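Local structure of alpha-L-rhamnosidase (Aspergillus terreus, 6GSZ) at residues D465-D473 with L509-H517. The protein probably hydrolyses terminal non-reducing alpha-L-rhamnose residues in alpha-L-rhamnosides and binds calcium. Residues are numbered along the deposited sequence; the frame is centred on the assembly and turned at random.
With BGC (beta-D-glucopyranose), chain B.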
ATOM      1  N   ASP A 465      12.285 -13.965  -3.235  1.00 11.52           N
ATOM      2  CA  ASP A 465      13.445 -13.076  -3.283  1.00 11.59           C
ATOM      3  C   ASP A 465      13.199 -11.909  -4.229  1.00 11.87           C
ATOM      4  O   ASP A 465      13.900 -11.719  -5.162  1.00 11.70           O
ATOM      5  CB  ASP A 465      14.701 -13.858  -3.660  1.00 12.76           C
ATOM      6  CG  ASP A 465      14.616 -14.617  -4.972  1.00 14.59           C
ATOM      7  OD1 ASP A 465      13.495 -14.695  -5.544  1.00 13.34           O
ATOM      8  OD2 ASP A 465      15.635 -15.112  -5.419  1.00 13.34           O
ATOM      9  N   GLU A 466      12.142 -11.170  -3.945  1.00 10.54           N
ATOM     10  CA  GLU A 466      11.747 -10.021  -4.787  1.00 11.29           C
ATOM     11  C   GLU A 466      11.182  -8.960  -3.844  1.00 10.57           C
ATOM     12  O   GLU A 466      11.925  -8.295  -3.192  1.00 11.15           O
ATOM     13  CB  GLU A 466      10.846 -10.513  -5.932  1.00 10.91           C
ATOM     14  CG  GLU A 466      10.664  -9.508  -7.056  1.00 12.58           C
ATOM     15  CD  GLU A 466      10.300 -10.115  -8.393  1.00 13.27           C
ATOM     16  OE1 GLU A 466      10.061 -11.326  -8.443  1.00 13.10           O
ATOM     17  OE2 GLU A 466      10.270  -9.378  -9.379  1.00 12.83           O
ATOM     18  N   ARG A 467       9.854  -8.764  -3.833  1.00  9.51           N
ATOM     19  CA  ARG A 467       9.206  -7.811  -2.898  1.00 11.07           C
ATOM     20  C   ARG A 467       9.682  -6.403  -3.248  1.00  9.61           C
ATOM     21  O   ARG A 467      10.051  -5.633  -2.380  1.00 10.61           O
ATOM     22  CB  ARG A 467       9.404  -8.197  -1.423  1.00 11.54           C
ATOM     23  CG  ARG A 467       9.482  -9.687  -1.113  1.00 11.75           C
ATOM     24  CD  ARG A 467       9.668  -9.945   0.352  1.00 12.03           C
ATOM     25  NE  ARG A 467      10.053 -11.310   0.588  1.00 11.28           N
ATOM     26  CZ  ARG A 467      10.225 -11.811   1.804  1.00 11.65           C
ATOM     27  NH1 ARG A 467       9.983 -11.068   2.860  1.00 10.94           N
ATOM     28  NH2 ARG A 467      10.637 -13.063   1.976  1.00 12.11           N
ATOM     29  N   LEU A 468       9.608  -6.062  -4.548  1.00 10.23           N
ATOM     30  CA  LEU A 468      10.095  -4.783  -5.035  1.00  9.84           C
ATOM     31  C   LEU A 468       8.902  -3.912  -5.445  1.00  8.86           C
ATOM     32  O   LEU A 468       7.774  -4.429  -5.714  1.00 10.91           O
ATOM     33  CB  LEU A 468      10.989  -5.007  -6.262  1.00  9.83           C
ATOM     34  CG  LEU A 468      12.129  -6.004  -6.057  1.00 10.44           C
ATOM     35  CD1 LEU A 468      12.884  -6.230  -7.349  1.00 11.87           C
ATOM     36  CD2 LEU A 468      13.086  -5.563  -4.930  1.00 10.89           C
ATOM     37  N   GLY A 469       9.173  -2.612  -5.516  1.00  8.89           N
ATOM     38  CA  GLY A 469       8.094  -1.662  -5.860  1.00 10.17           C
ATOM     39  C   GLY A 469       7.798  -1.591  -7.350  1.00 10.27           C
ATOM     40  O   GLY A 469       8.089  -0.587  -8.000  1.00 10.04           O
ATOM     41  N   TRP A 470       7.323  -2.718  -7.888  1.00 10.85           N
ATOM     42  CA  TRP A 470       7.075  -2.820  -9.331  1.00 10.11           C
ATOM     43  C   TRP A 470       5.996  -1.820  -9.803  1.00  9.54           C
ATOM     44  O   TRP A 470       4.861  -1.777  -9.312  1.00 10.83           O
ATOM     45  CB  TRP A 470       6.718  -4.248  -9.698  1.00 10.41           C
ATOM     46  CG  TRP A 470       7.922  -5.135  -9.866  1.00 10.58           C
ATOM     47  CD1 TRP A 470       8.440  -6.017  -8.964  1.00 11.06           C
ATOM     48  CD2 TRP A 470       8.721  -5.246 -11.048  1.00 10.85           C
ATOM     49  NE1 TRP A 470       9.508  -6.666  -9.517  1.00 12.51           N
ATOM     50  CE2 TRP A 470       9.722  -6.202 -10.788  1.00 12.79           C
ATOM     51  CE3 TRP A 470       8.683  -4.620 -12.284  1.00 12.78           C
ATOM     52  CZ2 TRP A 470      10.662  -6.550 -11.748  1.00 13.63           C
ATOM     53  CZ3 TRP A 470       9.610  -4.954 -13.238  1.00 13.32           C
ATOM     54  CH2 TRP A 470      10.608  -5.907 -12.957  1.00 14.27           C
ATOM     55  N   THR A 471       6.407  -0.993 -10.752  1.00  9.63           N
ATOM     56  CA  THR A 471       5.604   0.152 -11.200  1.00  9.27           C
ATOM     57  C   THR A 471       4.319  -0.261 -11.929  1.00 10.05           C
ATOM     58  O   THR A 471       3.266   0.309 -11.714  1.00 11.30           O
ATOM     59  CB  THR A 471       6.512   1.080 -12.012  1.00  9.70           C
ATOM     60  OG1 THR A 471       7.185   0.359 -13.054  1.00 10.47           O
ATOM     61  CG2 THR A 471       7.507   1.769 -11.114  1.00 10.33           C
ATOM     62  N   GLY A 472       4.411  -1.236 -12.835  1.00  9.79           N
ATOM     63  CA  GLY A 472       3.245  -1.594 -13.605  1.00 10.32           C
ATOM     64  C   GLY A 472       2.150  -2.171 -12.720  1.00  9.92           C
ATOM     65  O   GLY A 472       0.947  -1.907 -12.919  1.00 11.07           O
ATOM     66  N   ASP A 473       2.506  -2.979 -11.717  1.00 10.96           N
ATOM     67  CA  ASP A 473       1.534  -3.655 -10.894  1.00 10.73           C
ATOM     68  C   ASP A 473       0.673  -2.619 -10.139  1.00 10.51           C
ATOM     69  O   ASP A 473      -0.548  -2.769 -10.062  1.00 10.87           O
ATOM     70  CB  ASP A 473       2.201  -4.613  -9.897  1.00 11.11           C
ATOM     71  CG  ASP A 473       3.106  -5.672 -10.497  1.00 12.67           C
ATOM     72  OD1 ASP A 473       3.943  -5.298 -11.357  1.00 13.02           O
ATOM     73  OD2 ASP A 473       2.937  -6.858 -10.123  1.00 13.13           O
ATOM     74  N   LEU A 509      11.257   6.219 -15.952  1.00 14.66           N
ATOM     75  CA  LEU A 509      11.003   5.642 -14.645  1.00 13.16           C
ATOM     76  C   LEU A 509      11.665   4.269 -14.563  1.00 13.71           C
ATOM     77  O   LEU A 509      11.438   3.406 -15.402  1.00 13.90           O
ATOM     78  CB  LEU A 509       9.494   5.539 -14.424  1.00 14.31           C
ATOM     79  CG  LEU A 509       9.057   5.166 -13.025  1.00 13.85           C
ATOM     80  CD1 LEU A 509       9.399   6.273 -12.026  1.00 15.06           C
ATOM     81  CD2 LEU A 509       7.567   4.842 -13.024  1.00 14.01           C
ATOM     82  N   PRO A 510      12.521   4.019 -13.552  1.00 12.26           N
ATOM     83  CA  PRO A 510      13.016   2.661 -13.324  1.00 11.74           C
ATOM     84  C   PRO A 510      11.854   1.691 -13.135  1.00 11.62           C
ATOM     85  O   PRO A 510      10.770   2.081 -12.739  1.00 11.66           O
ATOM     86  CB  PRO A 510      13.869   2.772 -12.076  1.00 11.83           C
ATOM     87  CG  PRO A 510      14.291   4.204 -12.066  1.00 12.37           C
ATOM     88  CD  PRO A 510      13.091   4.976 -12.592  1.00 12.82           C
ATOM     89  N   TYR A 511      12.083   0.426 -13.426  1.00 10.72           N
ATOM     90  CA  TYR A 511      11.036  -0.584 -13.313  1.00 10.15           C
ATOM     91  C   TYR A 511      10.489  -0.732 -11.901  1.00 10.33           C
ATOM     92  O   TYR A 511       9.312  -0.995 -11.710  1.00 10.91           O
ATOM     93  CB  TYR A 511      11.488  -1.933 -13.875  1.00 10.73           C
ATOM     94  CG  TYR A 511      11.893  -1.886 -15.329  1.00 11.12           C
ATOM     95  CD1 TYR A 511      11.427  -0.919 -16.214  1.00 11.68           C
ATOM     96  CD2 TYR A 511      12.683  -2.908 -15.835  1.00 13.34           C
ATOM     97  CE1 TYR A 511      11.877  -0.897 -17.524  1.00 13.33           C
ATOM     98  CE2 TYR A 511      13.107  -2.911 -17.145  1.00 15.57           C
ATOM     99  CZ  TYR A 511      12.702  -1.907 -17.999  1.00 13.45           C
ATOM    100  OH  TYR A 511      13.136  -1.890 -19.296  1.00 15.04           O
ATOM    101  N   VAL A 512      11.390  -0.662 -10.914  1.00 10.33           N
ATOM    102  CA  VAL A 512      10.991  -0.748  -9.518  1.00 10.48           C
ATOM    103  C   VAL A 512      11.456   0.481  -8.749  1.00  9.63           C
ATOM    104  O   VAL A 512      12.473   1.078  -9.085  1.00 10.63           O
ATOM    105  CB  VAL A 512      11.497  -2.020  -8.812  1.00 10.41           C
ATOM    106  CG1 VAL A 512      11.125  -3.253  -9.619  1.00 11.32           C
ATOM    107  CG2 VAL A 512      13.000  -2.033  -8.528  1.00 11.89           C
ATOM    108  N   ILE A 513      10.647   0.851  -7.752  1.00  9.39           N
ATOM    109  CA  ILE A 513      10.892   2.007  -6.904  1.00  9.09           C
ATOM    110  C   ILE A 513      10.676   1.585  -5.466  1.00  9.19           C
ATOM    111  O   ILE A 513       9.582   1.120  -5.087  1.00 10.20           O
ATOM    112  CB  ILE A 513       9.914   3.142  -7.203  1.00  9.24           C
ATOM    113  CG1 ILE A 513       9.926   3.570  -8.675  1.00 13.38           C
ATOM    114  CG2 ILE A 513      10.120   4.318  -6.272  1.00 10.62           C
ATOM    115  CD1 ILE A 513      11.202   4.253  -9.181  1.00 11.80           C
ATOM    116  N   PRO A 514      11.676   1.742  -4.565  1.00 10.19           N
ATOM    117  CA  PRO A 514      13.034   2.252  -4.846  1.00  9.46           C
ATOM    118  C   PRO A 514      13.816   1.413  -5.867  1.00  8.91           C
ATOM    119  O   PRO A 514      13.585   0.187  -5.998  1.00 10.29           O
ATOM    120  CB  PRO A 514      13.718   2.128  -3.479  1.00 10.01           C
ATOM    121  CG  PRO A 514      12.564   2.289  -2.471  1.00 11.07           C
ATOM    122  CD  PRO A 514      11.440   1.509  -3.134  1.00 10.38           C
ATOM    123  N   ASN A 515      14.658   2.108  -6.620  1.00 10.46           N
ATOM    124  CA  ASN A 515      15.354   1.491  -7.729  1.00 11.64           C
ATOM    125  C   ASN A 515      16.666   0.834  -7.240  1.00 12.72           C
ATOM    126  O   ASN A 515      17.617   1.549  -6.955  1.00 14.89           O
ATOM    127  CB  ASN A 515      15.633   2.521  -8.810  1.00 11.72           C
ATOM    128  CG  ASN A 515      16.477   1.974  -9.936  1.00 12.84           C
ATOM    129  OD1 ASN A 515      16.394   0.771 -10.204  1.00 13.41           O
ATOM    130  ND2 ASN A 515      17.185   2.882 -10.631  1.00 15.00           N
ATOM    131  N   ILE A 516      16.719  -0.499  -7.299  1.00 11.94           N
ATOM    132  CA  ILE A 516      17.912  -1.254  -6.920  1.00 12.67           C
ATOM    133  C   ILE A 516      18.716  -1.657  -8.149  1.00 15.13           C
ATOM    134  O   ILE A 516      19.714  -2.333  -7.995  1.00 18.83           O
ATOM    135  CB  ILE A 516      17.545  -2.499  -6.089  1.00 14.82           C
ATOM    136  CG1 ILE A 516      16.584  -3.444  -6.828  1.00 16.07           C
ATOM    137  CG2 ILE A 516      17.009  -2.045  -4.762  1.00 18.14           C
ATOM    138  CD1 ILE A 516      16.540  -4.868  -6.342  1.00 18.27           C
ATOM    139  N   HIS A 517      18.260  -1.325  -9.360  1.00 15.55           N
ATOM    140  CA  HIS A 517      18.790  -1.867 -10.616  1.00 16.81           C
ATOM    141  C   HIS A 517      19.684  -0.895 -11.399  1.00 20.21           C
ATOM    142  O   HIS A 517      20.185  -1.276 -12.489  1.00 32.15           O
ATOM    143  CB  HIS A 517      17.654  -2.354 -11.531  1.00 17.89           C
ATOM    144  CG  HIS A 517      16.881  -3.488 -10.948  1.00 16.77           C
ATOM    145  ND1 HIS A 517      15.512  -3.591 -11.038  1.00 19.71           N
ATOM    146  CD2 HIS A 517      17.284  -4.602 -10.285  1.00 19.99           C
ATOM    147  CE1 HIS A 517      15.109  -4.712 -10.425  1.00 18.63           C
ATOM    148  NE2 HIS A 517      16.174  -5.334  -9.946  1.00 17.53           N
TER
HETATM  149  C2  BGC B 968       6.021  -8.132 -11.322  0.70 21.40           C
HETATM  150  C3  BGC B 968       5.959  -7.706 -12.762  0.70 25.42           C
HETATM  151  C4  BGC B 968       7.245  -7.761 -13.556  0.70 26.12           C
HETATM  152  C5  BGC B 968       7.780  -9.085 -13.299  0.70 22.33           C
HETATM  153  C6  BGC B 968       9.042  -9.166 -14.135  0.70 25.89           C
HETATM  154  C1  BGC B 968       6.763  -9.452 -11.209  0.70 26.18           C
HETATM  155  O1  BGC B 968       6.690  -9.894  -9.868  0.70 14.80           O
HETATM  156  O2  BGC B 968       4.757  -8.575 -10.887  0.70 29.23           O
HETATM  157  O3  BGC B 968       5.691  -6.406 -12.769  0.70 14.73           O
HETATM  158  O4  BGC B 968       7.160  -7.492 -14.975  0.70 25.27           O
HETATM  159  O5  BGC B 968       8.018  -9.409 -11.891  0.70 37.28           O
HETATM  160  O6  BGC B 968       9.707 -10.394 -13.819  0.70 26.27           O
HETATM  161  O   HOH W   1      11.817  -1.677  -4.922  1.00 11.20           O
HETATM  162  O   HOH W   2       8.873   1.749 -14.927  1.00 11.38           O
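The Trp470 indole lies between Val512 and the bound glucose: Val512 CG1 stands over the centre of one face in a CH-pi contact, 3.5 Å from the centroid of the five-membered ring, while the sugar covers the opposite face, its C4 set toward the rim. Glu466 CG lies at the indole edge, and Tyr511 CB comes obliquely to Trp470 CZ3. Val512 CG1 is anti to the carbonyl carbon (chi1 -52°), which sets this methyl on the ring. The indole is further held by Trp470 NE1, which donates to Glu466 OE2 at 2.8 Å, tilted from the ring plane and on the anti side of the carboxylate. Next to the indole the backbones join in a single bridge between Trp470 and Val512. Ile513 N donates to Gly469 O (2.9 Å), and Gly469 CA makes a CA-H...O contact of 3.2 Å to Ile513 O, with no side chain in the way. Tyr511 O takes two bonds from Thr471, one from its N nearly in line with the carbonyl and one from OG1 at 2.9 Å, standing above the carbonyl plane. A water donates to both Thr471 OG1 and Pro510 O; another ties Gly469 N to Pro514 O, next to the cis peptide preceding Pro514. Thr471 CG2 meets Leu509 CD2 tip to tip at 3.6 Å, beside helices 488-503 and 530-542. Farther along, the Leu468 and Ile516 side chains cross at about a right angle, CD2 against CD1. Trp470 is the N-cap residue of helix 471-484, whose first turn carries Asp473; its OD1 and OD2 accept from glucose O3 and O2, and Asp460, Trp527 and His761 also bind the sugar. An aromatic platform beside carboxylates is characteristic of a glycosidase sugar-binding pocket, here in the (alpha/alpha)6 barrel of the six-hairpin glycosidase domain.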